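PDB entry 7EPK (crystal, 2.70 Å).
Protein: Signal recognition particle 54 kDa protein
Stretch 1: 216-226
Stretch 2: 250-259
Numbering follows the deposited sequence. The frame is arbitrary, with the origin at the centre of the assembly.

Stretch 1, residues 216-226: VIDASIGQKAM
Stretch 2 (250-259) ARGGGALTAA

No hydrogen bond crosses this interface, although an arginine lies at its centre: the guanidinium of Arg251 rests against the backbone of the opposing loop and meets donors instead of acceptors. Arg251 NH1 lies 3.0 Å from Gly222 N and 3.3 Å from Ile221 N, and within its own stretch Arg251 NH2 approaches Gly254 N at 2.9 Å; each pair joins two donors, so none is a hydrogen bond. This contact in the signal recognition particle 54 kDa protein thus illustrates how small residues let backbones pack closely without polar links.

Over the paired segments, Ala219 to Met226 and Gly252 to Ala258, the chains run in roughly the same direction. Ala219 CA lies 4.5 Å from Gly252 CA, Gly222 CA lies 3.7 Å from Gly254 CA, and Met226 CA lies 5.4 Å from Ala258 CA. Stretch 1 leaves a strand at Asp218 (phi/psi -87/150), passes through a loop and enters a helix at Ala225 (-74/-27). Its turn is steadied by Ser220, chi1 m, whose OG donates to Asp218 OD2 at 2.7 Å. Stretch 2 begins extended, turns at Gly252 and continues into a helix that includes Ala255 to Ala259, where Ala259 N donates to Ala255 O at 2.9 Å.

Arg251 (-151/-118) points its CA-to-CB bond toward stretch 1, with chi angles of -117°, -79°, -24° and -71°. Its CB lies 3.1 Å from Ala219 O. Gly222 CA covers one face of the guanidinium and Ala219 C the opposite face, while Ile221 N lies at its edge. Arg251 NE is satisfied elsewhere in the structure.

Glycine at Gly254 permits the close approach. At Gly254 (-72/-35), a CB would stand 2.7 Å from Gly222 CA and 2.8 Å from Ile221 O, both clashes; less strictly, at Gly222 (-52/-56), it would lie tightly, 3.4 Å from Arg251 CZ. Without these side chains, Gly222 O comes within 3.6 Å of Gly254 CA. Gly252 is called for by its own backbone angles, 108/-31, where a CB would jam against the preceding carbonyl oxygen.

The small side chains of buried alanines fit the close approach. Ala225 points toward stretch 2, its CB 3.3 Å from Gly254 O and 4.4 Å from Ala258 CB. From the strand, Ile217 (-131/147; chi1 p, chi2 t) reaches across: its CD1 lies 4.1 Å from Ala255 CA and 4.3 Å from Ala258 CB. Thr257, chi1 -22°, also points toward stretch 1, and its CG2 meets Met226 CG at 4.0 Å, whereas the end of Met226 leads away. Together the stretches bury 469 Å², counting both sides; Arg251 is most covered by the other stretch (79 Å²), followed by Ala219 (57 Å²) and Gly222 (49 Å²).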

# COMPACT_ATOMS: atom_id res chain seq x y z
N VAL A 216 11.45 -16.45 9.44
CA VAL A 216 12.53 -15.62 8.85
C VAL A 216 13.20 -16.46 7.76
O VAL A 216 13.64 -17.59 8.06
CB VAL A 216 13.51 -15.15 9.93
CG1 VAL A 216 14.73 -14.51 9.32
CG2 VAL A 216 12.83 -14.19 10.89
N ILE A 217 13.18 -15.96 6.53
CA ILE A 217 13.67 -16.66 5.31
C ILE A 217 14.59 -15.70 4.57
O ILE A 217 14.36 -14.45 4.64
CB ILE A 217 12.53 -17.15 4.40
CG1 ILE A 217 11.63 -16.01 3.91
CG2 ILE A 217 11.73 -18.24 5.08
CD1 ILE A 217 10.45 -16.46 3.07
N ASP A 218 15.60 -16.28 3.91
CA ASP A 218 16.53 -15.55 3.02
C ASP A 218 15.89 -15.49 1.61
O ASP A 218 15.11 -16.41 1.25
CB ASP A 218 17.94 -16.14 3.18
CG ASP A 218 18.55 -16.87 1.99
OD1 ASP A 218 18.09 -17.99 1.66
OD2 ASP A 218 19.53 -16.32 1.43
N ALA A 219 16.18 -14.44 0.84
CA ALA A 219 15.83 -14.32 -0.60
C ALA A 219 16.77 -15.20 -1.44
O ALA A 219 17.48 -14.64 -2.30
CB ALA A 219 15.93 -12.87 -1.02
N SER A 220 16.81 -16.51 -1.20
CA SER A 220 17.70 -17.46 -1.94
C SER A 220 17.09 -18.86 -1.96
O SER A 220 17.86 -19.80 -2.16
CB SER A 220 19.11 -17.49 -1.38
OG SER A 220 19.66 -16.18 -1.30
N ILE A 221 15.77 -18.98 -1.78
CA ILE A 221 15.07 -20.29 -1.87
C ILE A 221 13.77 -20.10 -2.68
O ILE A 221 12.67 -20.36 -2.17
CB ILE A 221 14.89 -20.94 -0.47
CG1 ILE A 221 13.72 -20.41 0.38
CG2 ILE A 221 16.21 -20.89 0.30
CD1 ILE A 221 13.78 -18.95 0.72
N GLY A 222 13.92 -19.70 -3.94
CA GLY A 222 12.79 -19.50 -4.85
C GLY A 222 11.90 -20.72 -4.85
O GLY A 222 10.71 -20.60 -4.50
N GLN A 223 12.50 -21.87 -5.16
CA GLN A 223 11.79 -23.15 -5.43
C GLN A 223 11.62 -23.93 -4.11
O GLN A 223 10.63 -24.68 -3.98
CB GLN A 223 12.52 -23.95 -6.53
CG GLN A 223 11.62 -24.35 -7.70
CD GLN A 223 11.04 -23.17 -8.46
OE1 GLN A 223 11.62 -22.10 -8.53
NE2 GLN A 223 9.85 -23.36 -9.02
N LYS A 224 12.51 -23.70 -3.13
CA LYS A 224 12.54 -24.47 -1.85
C LYS A 224 11.73 -23.73 -0.77
O LYS A 224 11.66 -24.25 0.37
CB LYS A 224 13.98 -24.74 -1.39
CG LYS A 224 15.11 -24.18 -2.25
CD LYS A 224 16.48 -24.60 -1.78
CE LYS A 224 16.69 -24.42 -0.29
NZ LYS A 224 17.83 -25.22 0.22
N ALA A 225 11.11 -22.60 -1.12
CA ALA A 225 10.33 -21.76 -0.18
C ALA A 225 8.99 -22.42 0.15
O ALA A 225 8.45 -22.13 1.23
CB ALA A 225 10.11 -20.38 -0.77
N MET A 226 8.47 -23.25 -0.77
CA MET A 226 7.19 -23.99 -0.58
C MET A 226 7.32 -24.91 0.64
O MET A 226 6.47 -24.81 1.57
CB MET A 226 6.83 -24.83 -1.81
CG MET A 226 5.61 -24.33 -2.58
SD MET A 226 4.36 -25.63 -2.82
CE MET A 226 5.28 -26.79 -3.83
N ALA A 250 20.18 -9.87 -5.96
CA ALA A 250 18.87 -10.03 -5.29
C ALA A 250 18.10 -11.22 -5.89
O ALA A 250 18.57 -11.80 -6.90
CB ALA A 250 18.08 -8.74 -5.41
N ARG A 251 16.98 -11.58 -5.24
CA ARG A 251 16.01 -12.63 -5.66
C ARG A 251 14.62 -12.23 -5.10
O ARG A 251 14.13 -11.15 -5.49
CB ARG A 251 16.54 -14.01 -5.23
CG ARG A 251 16.85 -15.00 -6.35
CD ARG A 251 15.63 -15.70 -6.93
NE ARG A 251 14.54 -15.70 -5.96
CZ ARG A 251 14.52 -16.43 -4.84
NH1 ARG A 251 15.53 -17.24 -4.55
NH2 ARG A 251 13.51 -16.32 -4.01
N GLY A 252 14.01 -13.03 -4.22
CA GLY A 252 12.83 -12.62 -3.44
C GLY A 252 11.56 -13.30 -3.91
O GLY A 252 10.68 -13.51 -3.06
N GLY A 253 11.43 -13.63 -5.19
CA GLY A 253 10.17 -14.18 -5.73
C GLY A 253 9.68 -15.41 -4.98
O GLY A 253 8.47 -15.73 -5.08
N GLY A 254 10.58 -16.08 -4.25
CA GLY A 254 10.26 -17.24 -3.39
C GLY A 254 9.50 -16.83 -2.14
O GLY A 254 8.64 -17.59 -1.67
N ALA A 255 9.82 -15.66 -1.60
CA ALA A 255 9.03 -15.02 -0.53
C ALA A 255 7.54 -15.28 -0.78
O ALA A 255 6.88 -15.91 0.09
CB ALA A 255 9.33 -13.54 -0.49
N LEU A 256 7.02 -14.83 -1.93
CA LEU A 256 5.55 -14.75 -2.16
C LEU A 256 4.98 -16.13 -2.57
O LEU A 256 3.76 -16.21 -2.82
CB LEU A 256 5.24 -13.64 -3.17
CG LEU A 256 5.93 -13.75 -4.51
CD1 LEU A 256 5.56 -15.06 -5.18
CD2 LEU A 256 5.56 -12.57 -5.39
N THR A 257 5.83 -17.16 -2.60
CA THR A 257 5.40 -18.59 -2.65
C THR A 257 5.04 -19.04 -1.23
O THR A 257 3.94 -19.60 -1.06
CB THR A 257 6.47 -19.50 -3.28
OG1 THR A 257 7.36 -18.75 -4.11
CG2 THR A 257 5.85 -20.61 -4.11
N ALA A 258 5.93 -18.78 -0.27
CA ALA A 258 5.74 -19.08 1.17
C ALA A 258 4.57 -18.25 1.71
O ALA A 258 3.74 -18.80 2.50
CB ALA A 258 7.01 -18.82 1.95
N ALA A 259 4.48 -16.99 1.27
CA ALA A 259 3.33 -16.09 1.53
C ALA A 259 2.03 -16.83 1.22
O ALA A 259 1.13 -16.88 2.09
CB ALA A 259 3.47 -14.87 0.67